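Local coordinates for trans-4-hydroxy-L-proline dehydratase (Clostridioides difficile 70-100-2010, PDB 6VXC), which catalyses the radical-based dehydration of trans-4-hydroxy-L-proline to (S)-1-pyrroline-5-carboxylate as a glycyl radical enzyme in anaerobic hydroxyproline degradation, at residues 69-73 with 226-231; 104-108 with 174-178; 306-310 with 375-380; 547-551 with 561-565; 766-770 with 798-802. One frame throughout, in Å; residues are numbered along the deposited sequence.

Contact 1 of 5, residues 69-73 with 226-231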
# COMPACT_ATOMS: atom_id res chain seq x y z
N ALA A 69 -10.61 -3.58 22.65
CA ALA A 69 -10.83 -5.02 22.59
C ALA A 69 -12.28 -5.38 22.90
O ALA A 69 -12.90 -6.20 22.20
CB ALA A 69 -9.88 -5.73 23.56
N LEU A 70 -12.85 -4.78 23.95
CA LEU A 70 -14.26 -5.01 24.28
C LEU A 70 -15.17 -4.54 23.16
O LEU A 70 -16.21 -5.15 22.88
CB LEU A 70 -14.62 -4.33 25.60
CG LEU A 70 -14.05 -4.94 26.88
CD1 LEU A 70 -14.32 -4.04 28.10
CD2 LEU A 70 -14.60 -6.34 27.08
N SER A 71 -14.82 -3.43 22.50
CA SER A 71 -15.65 -2.96 21.39
C SER A 71 -15.57 -3.91 20.21
O SER A 71 -16.59 -4.20 19.57
CB SER A 71 -15.22 -1.55 20.98
OG SER A 71 -15.40 -0.64 22.04
N PHE A 72 -14.37 -4.39 19.88
CA PHE A 72 -14.23 -5.38 18.82
C PHE A 72 -15.03 -6.64 19.14
O PHE A 72 -15.74 -7.18 18.28
CB PHE A 72 -12.76 -5.73 18.61
CG PHE A 72 -12.52 -6.78 17.54
CD1 PHE A 72 -12.74 -6.48 16.21
CD2 PHE A 72 -12.04 -8.03 17.88
CE1 PHE A 72 -12.52 -7.42 15.21
CE2 PHE A 72 -11.81 -8.99 16.88
CZ PHE A 72 -12.05 -8.68 15.55
N LYS A 73 -14.91 -7.13 20.38
CA LYS A 73 -15.64 -8.33 20.76
C LYS A 73 -17.15 -8.12 20.66
O LYS A 73 -17.87 -8.99 20.18
CB LYS A 73 -15.27 -8.76 22.18
CG LYS A 73 -15.92 -10.07 22.60
CD LYS A 73 -15.48 -10.47 23.98
CE LYS A 73 -16.22 -11.68 24.50
NZ LYS A 73 -16.14 -11.70 25.98
N ILE A 226 -8.81 -10.43 25.49
CA ILE A 226 -10.17 -10.21 25.03
C ILE A 226 -10.26 -10.35 23.51
O ILE A 226 -11.23 -10.89 22.98
CB ILE A 226 -10.67 -8.84 25.53
CG1 ILE A 226 -10.81 -8.86 27.07
CG2 ILE A 226 -11.96 -8.47 24.83
CD1 ILE A 226 -10.95 -7.49 27.71
N ALA A 227 -9.25 -9.86 22.79
CA ALA A 227 -9.23 -10.02 21.34
C ALA A 227 -9.21 -11.50 20.94
O ALA A 227 -9.85 -11.89 19.96
CB ALA A 227 -8.03 -9.28 20.75
N CYS A 228 -8.46 -12.33 21.68
CA CYS A 228 -8.46 -13.77 21.41
C CYS A 228 -9.85 -14.36 21.56
O CYS A 228 -10.30 -15.15 20.72
CB CYS A 228 -7.49 -14.50 22.35
SG CYS A 228 -5.72 -14.18 22.10
N ASP A 229 -10.54 -14.02 22.66
CA ASP A 229 -11.91 -14.49 22.85
C ASP A 229 -12.80 -14.09 21.68
O ASP A 229 -13.70 -14.85 21.29
CB ASP A 229 -12.50 -13.94 24.15
CG ASP A 229 -11.85 -14.51 25.39
OD1 ASP A 229 -11.34 -15.64 25.33
OD2 ASP A 229 -11.88 -13.81 26.43
N ALA A 230 -12.61 -12.88 21.16
CA ALA A 230 -13.42 -12.45 20.03
C ALA A 230 -13.19 -13.35 18.81
O ALA A 230 -14.14 -13.72 18.11
CB ALA A 230 -13.13 -10.99 19.70
N MET A 231 -11.94 -13.72 18.54
CA MET A 231 -11.69 -14.59 17.39
C MET A 231 -12.33 -15.96 17.59
O MET A 231 -12.90 -16.53 16.66
CB MET A 231 -10.19 -14.71 17.12
CG MET A 231 -9.53 -13.40 16.68
SD MET A 231 -10.25 -12.69 15.20
CE MET A 231 -9.77 -13.87 13.96
O HOH W 1 -13.33 -11.64 26.89
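Ile226 pushes both of its branches against the helix that carries Ala69 and Leu70. With CG2 anti to the backbone N, that methyl drops onto the Ala69 backbone, Ile226 CG2 lying 3.6 Å from Ala69 O and 3.7 Å from Ala69 CB. The longer branch sends Ile226 CD1 to Leu70 CD2 at 3.9 Å; the CB of Leu70 points away, but the end of its side chain swings back to make the touch. One turn further along, Ala230 CB fits between Phe72 and Lys73, 3.6 Å from Phe72 CD2 and 3.8 Å from Lys73 CA. The Phe72 ring has Met231 SD at its edge. Lys73 is extended to its end (chi1 -176°) and passes across Ile226 CG2; its reach brings NZ to a water at 3.0 Å that in turn donates to Asp229 OD2. This water links the opposite charges, while Asp229 OD1 forms a salt bridge with Lys196. The helices run parallel, 8° apart with axes 8.6 Å from each other, close spacing that the alanines permit. Helix 542-546 packs through Leu543 on Phe72, Ala227 and Met231, helix 46-58 lies against Leu70 through Tyr58, and Phe192 of helix 192-205 against Met231.

Contact 2 of 5, residues 104-108 with 174-178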
# COMPACT_ATOMS: atom_id res chain seq x y z
N PRO A 104 -15.82 5.56 12.31
CA PRO A 104 -15.95 6.92 12.85
C PRO A 104 -15.03 7.23 14.02
O PRO A 104 -14.85 8.41 14.35
CB PRO A 104 -17.42 6.99 13.28
CG PRO A 104 -17.78 5.56 13.57
CD PRO A 104 -17.01 4.74 12.57
N GLU A 105 -14.40 6.22 14.64
CA GLU A 105 -13.38 6.50 15.64
C GLU A 105 -12.14 7.14 15.02
O GLU A 105 -11.34 7.74 15.74
CB GLU A 105 -12.98 5.24 16.39
CG GLU A 105 -12.33 4.16 15.51
CD GLU A 105 -13.33 3.15 15.02
OE1 GLU A 105 -13.29 2.00 15.52
OE2 GLU A 105 -14.19 3.51 14.19
N ILE A 106 -11.97 6.98 13.71
CA ILE A 106 -10.84 7.54 12.98
C ILE A 106 -11.30 8.77 12.22
O ILE A 106 -10.75 9.86 12.39
CB ILE A 106 -10.23 6.51 12.02
CG1 ILE A 106 -9.72 5.29 12.79
CG2 ILE A 106 -9.10 7.15 11.20
CD1 ILE A 106 -9.37 4.12 11.88
N CYS A 107 -12.30 8.60 11.36
CA CYS A 107 -12.87 9.70 10.58
C CYS A 107 -14.38 9.55 10.60
O CYS A 107 -14.94 8.61 10.01
CB CYS A 107 -12.35 9.71 9.14
SG CYS A 107 -13.05 11.07 8.15
N CYS A 108 -15.04 10.47 11.28
CA CYS A 108 -16.49 10.52 11.33
C CYS A 108 -16.94 11.44 10.21
O CYS A 108 -16.79 12.65 10.31
CB CYS A 108 -16.95 11.02 12.69
SG CYS A 108 -18.72 11.17 12.82
N GLU A 174 -4.74 10.66 8.61
CA GLU A 174 -5.89 11.54 8.80
C GLU A 174 -7.22 10.79 8.68
O GLU A 174 -8.20 11.19 9.31
CB GLU A 174 -5.86 12.71 7.81
CG GLU A 174 -5.97 12.36 6.32
CD GLU A 174 -6.41 13.56 5.49
OE1 GLU A 174 -5.57 14.11 4.73
OE2 GLU A 174 -7.59 13.97 5.62
N GLN A 175 -7.29 9.75 7.85
CA GLN A 175 -8.53 9.01 7.66
C GLN A 175 -8.37 7.50 7.82
O GLN A 175 -9.34 6.77 7.60
CB GLN A 175 -9.10 9.29 6.27
CG GLN A 175 -9.59 10.72 6.08
CD GLN A 175 -9.94 10.99 4.65
OE1 GLN A 175 -10.58 10.16 4.00
NE2 GLN A 175 -9.53 12.16 4.15
N ARG A 176 -7.17 7.03 8.15
CA ARG A 176 -6.90 5.60 8.27
C ARG A 176 -5.90 5.40 9.39
O ARG A 176 -5.17 6.32 9.76
CB ARG A 176 -6.36 4.98 6.96
CG ARG A 176 -7.23 5.24 5.75
CD ARG A 176 -6.79 4.42 4.56
NE ARG A 176 -7.28 3.05 4.65
CZ ARG A 176 -7.12 2.14 3.70
NH1 ARG A 176 -6.49 2.46 2.57
NH2 ARG A 176 -7.62 0.93 3.87
N ALA A 177 -5.86 4.17 9.89
CA ALA A 177 -4.90 3.76 10.90
C ALA A 177 -3.58 3.35 10.25
O ALA A 177 -3.54 2.99 9.07
CB ALA A 177 -5.46 2.61 11.72
N PRO A 178 -2.48 3.40 11.02
CA PRO A 178 -1.16 3.12 10.43
C PRO A 178 -1.11 1.86 9.58
O PRO A 178 -0.64 1.91 8.44
CB PRO A 178 -0.26 3.03 11.67
CG PRO A 178 -0.91 3.95 12.66
CD PRO A 178 -2.39 3.80 12.43
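Ile106 lays its side chain along the backbone that runs from Gln175 to Ala177. Its two branches divide the work: CG2 sits 3.5 Å from Gln175 C and 3.6 Å from Arg176 N, over the peptide joining them, while CD1 reaches on to Ala177, 4.0 Å from its N and 4.2 Å from its CB. Ile106 thus packs mainly on main chain, since the CB atoms of Gln175 and Arg176 point away from it. Gln175 nevertheless meets Cys107 with the start of its side chain. The thiol of Cys107 lies anti to the backbone N (chi1 -180°), which places SG 4.0 Å from Gln175 CG. Beyond CG the glutamine is extended, and its amide serves other partners: NE2 donates to Glu174 OE2 at 3.0 Å, approaching from above the carboxylate plane, and also to Val347 O. Apolar packing therefore joins the two loops, and the polar ends of 174-176 find partners outside them, Glu174 in Arg149 and Tyr164, Arg176 in Asp359 and Asn295. The loop 104-108 connects strand 99-101 to helix 111-119 and is backed by helix 129-143, whereas 174-178 leads from helix 158-166 toward helix 186-189, with helix 348-353 against Glu174 and Gln175.

Contact 3 of 5, residues 306-310 with 375-380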
# COMPACT_ATOMS: atom_id res chain seq x y z
N ASP A 306 3.02 -18.79 -0.48
CA ASP A 306 3.47 -20.10 -0.96
C ASP A 306 4.37 -20.80 0.06
O ASP A 306 4.40 -22.03 0.09
CB ASP A 306 4.17 -20.01 -2.35
CG ASP A 306 5.38 -19.04 -2.42
OD1 ASP A 306 5.77 -18.43 -1.41
OD2 ASP A 306 5.95 -18.92 -3.55
N GLN A 307 5.09 -20.05 0.90
CA GLN A 307 5.89 -20.69 1.94
C GLN A 307 5.01 -21.24 3.06
O GLN A 307 5.28 -22.32 3.58
CB GLN A 307 6.92 -19.71 2.51
CG GLN A 307 7.85 -19.05 1.46
CD GLN A 307 8.53 -20.06 0.57
OE1 GLN A 307 9.39 -20.84 1.03
NE2 GLN A 307 8.15 -20.09 -0.70
N HIS A 308 3.95 -20.52 3.43
CA HIS A 308 3.12 -20.98 4.54
C HIS A 308 2.26 -22.18 4.14
O HIS A 308 2.04 -23.08 4.95
CB HIS A 308 2.25 -19.83 5.07
CG HIS A 308 3.06 -18.65 5.50
ND1 HIS A 308 2.83 -17.37 5.03
CD2 HIS A 308 4.13 -18.56 6.32
CE1 HIS A 308 3.72 -16.55 5.55
NE2 HIS A 308 4.52 -17.24 6.34
N LEU A 309 1.76 -22.19 2.90
CA LEU A 309 0.84 -23.24 2.48
C LEU A 309 1.54 -24.53 2.05
O LEU A 309 0.95 -25.60 2.13
CB LEU A 309 -0.06 -22.75 1.36
CG LEU A 309 -1.12 -21.70 1.70
CD1 LEU A 309 -1.98 -21.40 0.48
CD2 LEU A 309 -1.99 -22.14 2.89
N ASN A 310 2.78 -24.45 1.58
CA ASN A 310 3.40 -25.64 1.00
C ASN A 310 3.48 -26.82 1.96
O ASN A 310 3.24 -27.95 1.51
CB ASN A 310 4.80 -25.30 0.45
CG ASN A 310 5.35 -26.44 -0.42
OD1 ASN A 310 4.77 -26.79 -1.45
ND2 ASN A 310 6.47 -27.02 0.01
N GLY A 375 12.86 -20.65 -3.03
CA GLY A 375 11.55 -20.87 -2.44
C GLY A 375 10.44 -21.28 -3.39
O GLY A 375 9.32 -21.54 -2.95
N VAL A 376 10.71 -21.32 -4.70
CA VAL A 376 9.70 -21.76 -5.64
C VAL A 376 9.30 -23.19 -5.32
O VAL A 376 10.16 -24.07 -5.18
CB VAL A 376 10.21 -21.61 -7.08
CG1 VAL A 376 9.29 -22.34 -8.05
CG2 VAL A 376 10.31 -20.12 -7.43
N ASN A 377 8.01 -23.43 -5.16
CA ASN A 377 7.47 -24.74 -4.85
C ASN A 377 6.19 -24.91 -5.65
O ASN A 377 5.80 -24.03 -6.42
CB ASN A 377 7.27 -24.93 -3.33
CG ASN A 377 6.29 -23.92 -2.73
OD1 ASN A 377 5.22 -23.65 -3.30
ND2 ASN A 377 6.64 -23.36 -1.57
N GLU A 378 5.50 -26.04 -5.45
CA GLU A 378 4.32 -26.31 -6.25
C GLU A 378 3.23 -25.28 -6.01
O GLU A 378 2.50 -24.92 -6.94
CB GLU A 378 3.77 -27.71 -5.96
CG GLU A 378 4.53 -28.83 -6.63
CD GLU A 378 4.64 -28.63 -8.14
OE1 GLU A 378 5.78 -28.51 -8.64
OE2 GLU A 378 3.58 -28.55 -8.81
N VAL A 379 3.10 -24.80 -4.77
CA VAL A 379 2.08 -23.79 -4.50
C VAL A 379 2.39 -22.52 -5.26
O VAL A 379 1.48 -21.82 -5.71
CB VAL A 379 1.92 -23.50 -2.98
CG1 VAL A 379 0.87 -22.42 -2.78
CG2 VAL A 379 1.50 -24.77 -2.20
N SER A 380 3.68 -22.19 -5.42
CA SER A 380 4.06 -21.00 -6.18
C SER A 380 3.47 -21.04 -7.58
O SER A 380 2.96 -20.03 -8.09
CB SER A 380 5.59 -20.88 -6.28
OG SER A 380 6.24 -21.09 -5.05
O HOH W 2 9.26 -23.41 0.07
O HOH W 3 5.95 -28.31 -3.41
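Asp306 and Ser380 meet through a short bond in which the serine OG donates to Asp306 OD2 at 2.7 Å, on the anti side but well out of the carboxylate plane. The aspartate CG stands between the backbone N and the carbonyl carbon (chi1 56°), which sets the carboxylate beside Ser380. OD2 also accepts from Gly366 N, and OD1 is shared by Arg304, in a salt bridge, and Gln307 NE2, which comes from above the carboxylate plane. That amide nitrogen has a second acceptor across the contact, Gly375 O at 2.9 Å, and Gln307 OE1 accepts a hydrogen bond from a water that also accepts from Asn377 ND2. Both acceptors of NE2 lie in the plane of the Gln307 amide, which should limit its rotation. Asn377 ND2 further donates to Asp306 O at 3.1 Å, from the face opposite to Asn310 N, the helical donor to the same oxygen. The amides of Asn310 and Asn377 stack with planes 7° apart, Asn310 OD1 lying 3.5 Å from Asn377 CG, and a water bridges Asn310 OD1 to Glu378 N. Beneath this polar layer Val379 CG1 and CG2 pack on Asp306 CA and Asn310 CA, the latter at 3.8 Å. Asn377 and Ser380 answer each other: Asn377 N donates to Ser380 OG at 2.9 Å, and Ser380 N to Asn377 OD1 at 3.0 Å. This reciprocal pair is a capping box, with Asn377 as N-cap of helix 378-390, here docked against the first turns of helix 305-318.

Contact 4 of 5, residues 547-551 with 561-565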
# COMPACT_ATOMS: atom_id res chain seq x y z
N ILE A 547 -0.59 -11.35 17.02
CA ILE A 547 0.04 -12.15 15.98
C ILE A 547 1.33 -11.51 15.45
O ILE A 547 1.84 -11.95 14.43
CB ILE A 547 -0.93 -12.43 14.82
CG1 ILE A 547 -1.42 -11.11 14.23
CG2 ILE A 547 -2.07 -13.35 15.28
CD1 ILE A 547 -2.19 -11.26 12.93
N VAL A 548 1.81 -10.49 16.10
CA VAL A 548 3.00 -9.84 15.69
C VAL A 548 4.13 -9.97 16.70
O VAL A 548 4.01 -9.54 17.82
CB VAL A 548 2.79 -8.34 15.41
CG1 VAL A 548 4.12 -7.65 15.27
CG2 VAL A 548 1.88 -8.07 14.25
N ASP A 549 5.23 -10.54 16.24
CA ASP A 549 6.39 -10.67 17.07
C ASP A 549 6.92 -9.40 17.66
O ASP A 549 7.29 -8.46 17.03
CB ASP A 549 7.52 -11.45 16.47
CG ASP A 549 7.25 -12.92 16.41
OD1 ASP A 549 6.50 -13.42 17.20
OD2 ASP A 549 7.83 -13.54 15.57
N ASP A 550 6.97 -9.75 18.91
CA ASP A 550 7.26 -9.41 20.22
C ASP A 550 6.18 -8.79 21.07
O ASP A 550 6.44 -8.61 22.21
CB ASP A 550 8.73 -9.25 20.61
CG ASP A 550 9.68 -9.98 19.68
OD1 ASP A 550 9.44 -11.09 19.29
OD2 ASP A 550 10.67 -9.39 19.35
N CYS A 551 4.95 -8.62 20.56
CA CYS A 551 4.04 -7.84 21.38
C CYS A 551 3.69 -8.58 22.67
O CYS A 551 3.71 -7.98 23.76
CB CYS A 551 2.77 -7.49 20.59
SG CYS A 551 3.08 -6.44 19.14
N GLY A 561 4.87 0.17 19.69
CA GLY A 561 6.22 -0.32 19.62
C GLY A 561 6.44 -1.77 20.01
O GLY A 561 7.59 -2.16 20.22
N GLY A 562 5.39 -2.57 20.15
CA GLY A 562 5.54 -3.97 20.51
C GLY A 562 6.24 -4.83 19.46
O GLY A 562 6.80 -5.88 19.79
N ALA A 563 6.22 -4.41 18.19
CA ALA A 563 6.89 -5.18 17.15
C ALA A 563 8.39 -5.27 17.42
O ALA A 563 8.99 -4.38 18.03
CB ALA A 563 6.66 -4.53 15.79
N ARG A 564 9.00 -6.37 16.94
CA ARG A 564 10.45 -6.51 17.10
C ARG A 564 11.19 -5.36 16.43
O ARG A 564 12.21 -4.89 16.94
CB ARG A 564 10.93 -7.85 16.54
CG ARG A 564 12.44 -8.08 16.67
CD ARG A 564 12.82 -9.52 16.26
NE ARG A 564 12.09 -10.50 17.05
CZ ARG A 564 12.09 -11.82 16.85
NH1 ARG A 564 12.79 -12.36 15.85
NH2 ARG A 564 11.38 -12.60 17.65
N TYR A 565 10.73 -4.94 15.26
CA TYR A 565 11.35 -3.86 14.52
C TYR A 565 10.34 -2.74 14.30
O TYR A 565 9.16 -3.00 14.08
CB TYR A 565 11.87 -4.36 13.16
CG TYR A 565 12.81 -5.55 13.25
CD1 TYR A 565 14.15 -5.39 13.63
CD2 TYR A 565 12.37 -6.82 12.94
CE1 TYR A 565 15.00 -6.46 13.69
CE2 TYR A 565 13.21 -7.92 13.02
CZ TYR A 565 14.53 -7.74 13.39
OH TYR A 565 15.38 -8.81 13.44
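A two-pronged salt bridge ties Arg564 to Asp550. The guanidinium presents its side, NE donating to Asp550 OD2 at 2.9 Å and NH2 to Asp550 OD1 at 3.0 Å, each oxygen using its syn lone pair. The NE bond is nearly straight (174°), and the two flat groups are close to coplanar. A bend at chi3 (-57°) turns the otherwise extended arginine back along the aspartate. The Asp549 carboxylate adds only its charge, OD2 lying well out of the guanidinium plane; that oxygen pairs with Lys462, and Arg564 NH1 with Asp445. Among main-chain interactions, Arg564 N donates to Asp549 O at 2.7 Å with a bent angle of 135°, and Ala563 CA makes a CA-H...O contact to the same oxygen at 3.3 Å. The type II turn from Val548 to Cys551 projects this carbonyl toward 561-565. Nonpolar packing is slighter: Val548 CG1 touches Ala563 CB at 4.1 Å, and Cys551 SG rests on the backbone of Gly562, 3.6 Å from its C. The contact closes a short loop that contains helix 551-554, between helix 542-546 and strand 565-573, with backbone bonds between Asp549 and Gly461, and between Tyr565 and both Lys462 and Ala464.

Contact 5 of 5, residues 766-770 with 798-802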
# COMPACT_ATOMS: atom_id res chain seq x y z
N LEU A 766 -6.38 2.46 -25.63
CA LEU A 766 -6.61 3.37 -24.51
C LEU A 766 -7.31 4.63 -25.00
O LEU A 766 -8.21 5.15 -24.34
CB LEU A 766 -5.29 3.74 -23.83
CG LEU A 766 -4.57 2.70 -22.95
CD1 LEU A 766 -4.09 3.22 -21.62
CD2 LEU A 766 -5.31 1.40 -22.82
N LEU A 767 -6.88 5.15 -26.16
CA LEU A 767 -7.52 6.34 -26.71
C LEU A 767 -8.98 6.09 -27.05
O LEU A 767 -9.84 6.93 -26.79
CB LEU A 767 -6.75 6.81 -27.95
CG LEU A 767 -5.33 7.30 -27.66
CD1 LEU A 767 -4.61 7.62 -28.94
CD2 LEU A 767 -5.34 8.50 -26.75
N GLU A 768 -9.29 4.91 -27.61
CA GLU A 768 -10.68 4.55 -27.85
C GLU A 768 -11.45 4.44 -26.55
O GLU A 768 -12.61 4.86 -26.47
CB GLU A 768 -10.76 3.22 -28.61
CG GLU A 768 -10.88 3.38 -30.11
CD GLU A 768 -12.06 4.26 -30.51
OE1 GLU A 768 -11.85 5.24 -31.24
OE2 GLU A 768 -13.19 3.99 -30.04
N ALA A 769 -10.82 3.89 -25.51
CA ALA A 769 -11.50 3.76 -24.23
C ALA A 769 -11.86 5.12 -23.65
O ALA A 769 -12.86 5.24 -22.93
CB ALA A 769 -10.66 2.96 -23.25
N GLN A 770 -11.05 6.15 -23.91
CA GLN A 770 -11.40 7.49 -23.45
C GLN A 770 -12.62 8.03 -24.18
O GLN A 770 -13.43 8.75 -23.59
CB GLN A 770 -10.22 8.45 -23.65
CG GLN A 770 -9.03 8.17 -22.77
CD GLN A 770 -7.93 9.19 -22.97
OE1 GLN A 770 -7.58 9.52 -24.11
NE2 GLN A 770 -7.38 9.71 -21.87
N GLN A 798 -5.11 8.99 -16.70
CA GLN A 798 -5.11 8.26 -17.96
C GLN A 798 -4.06 8.81 -18.91
O GLN A 798 -3.28 8.05 -19.50
CB GLN A 798 -6.49 8.33 -18.61
CG GLN A 798 -7.57 7.57 -17.89
CD GLN A 798 -8.91 7.73 -18.58
OE1 GLN A 798 -9.06 8.60 -19.44
NE2 GLN A 798 -9.88 6.89 -18.23
N ASP A 799 -4.03 10.13 -19.08
CA ASP A 799 -3.06 10.74 -19.98
C ASP A 799 -1.63 10.60 -19.48
O ASP A 799 -0.70 10.57 -20.28
CB ASP A 799 -3.40 12.23 -20.19
CG ASP A 799 -4.66 12.43 -21.05
OD1 ASP A 799 -5.13 11.44 -21.64
OD2 ASP A 799 -5.15 13.57 -21.14
N GLU A 800 -1.42 10.55 -18.16
CA GLU A 800 -0.08 10.30 -17.65
C GLU A 800 0.40 8.92 -18.11
O GLU A 800 1.49 8.80 -18.69
CB GLU A 800 -0.09 10.41 -16.11
CG GLU A 800 1.29 10.38 -15.43
CD GLU A 800 1.82 8.95 -15.18
OE1 GLU A 800 2.83 8.56 -15.78
OE2 GLU A 800 1.22 8.22 -14.37
N ILE A 801 -0.44 7.91 -17.95
CA ILE A 801 -0.08 6.54 -18.34
C ILE A 801 0.19 6.44 -19.83
O ILE A 801 1.16 5.82 -20.27
CB ILE A 801 -1.19 5.56 -17.90
CG1 ILE A 801 -1.25 5.49 -16.37
CG2 ILE A 801 -1.02 4.17 -18.59
CD1 ILE A 801 -2.49 4.87 -15.82
N ILE A 802 -0.67 7.07 -20.64
CA ILE A 802 -0.51 7.04 -22.09
C ILE A 802 0.79 7.72 -22.52
O ILE A 802 1.37 7.37 -23.55
CB ILE A 802 -1.72 7.71 -22.78
CG1 ILE A 802 -2.99 6.89 -22.55
CG2 ILE A 802 -1.43 7.92 -24.25
CD1 ILE A 802 -4.29 7.62 -22.91
O HOH W 4 -12.40 5.87 -19.71
O HOH W 5 -5.37 11.33 -24.67
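Gln770 reaches across to helix 795-803 and places its amide nitrogen between two acceptors. NE2 donates to Asp799 OD1 at 2.8 Å and to Gln798 OE1 at 3.2 Å, both oxygens lying in the plane of its own amide. The other flat groups are turned differently: the Asp799 carboxylate stands 75° from the Gln770 amide, and the Gln798 amide 48° from it as the two glutamine chains pass antiparallel to one another. A chain extended beyond CG gives Gln770 this span. Its OE1 accepts at 2.9 Å from a water that also donates to Asp799 OD1. The helices form an antiparallel pair, at 166°, near the C-terminus in the glycine radical region of the chain, and their axes are 11.3 Å apart, so long side chains fill the gap. Beside the polar cluster, Leu766 and Ile802 slip past one another, Leu766 CD1 lying 3.9 Å from Ile802 CG1, while Leu767 lies aslant Ile802, CD2 4.1 Å from Ile802 CD1. Ile802 CD1 also abuts the Gln770 amide, 3.9 Å from NE2. Gln798 NE2 donates to Phe790 O, Asp799 OD2 pairs with Arg795, and Val781 of strand 780-782 touches both Leu766 and Ile801.

Overall arrangement
Contacts 1 to 4 fall in the chain's pyruvate formate lyase-like part and contact 5 in its glycine radical part, where Gly785, which carries the radical in the activated enzyme but not in this structure, lies in sequence between the paired segments. Contact 2, nearest the chain's centre, joins loops lying in sequence between the helices of contact 1, centres 20 Å apart. Its Arg176 side chain is about 11 Å from those of Cys454 and Glu456, the probable catalytic residues, and about 6 Å from a bound glycerol, probably from the crystallisation liquor. Centre to centre, contact 4 lies 19 Å from contact 1 and 25 Å from contact 3, contact 5 47 Å from contact 1.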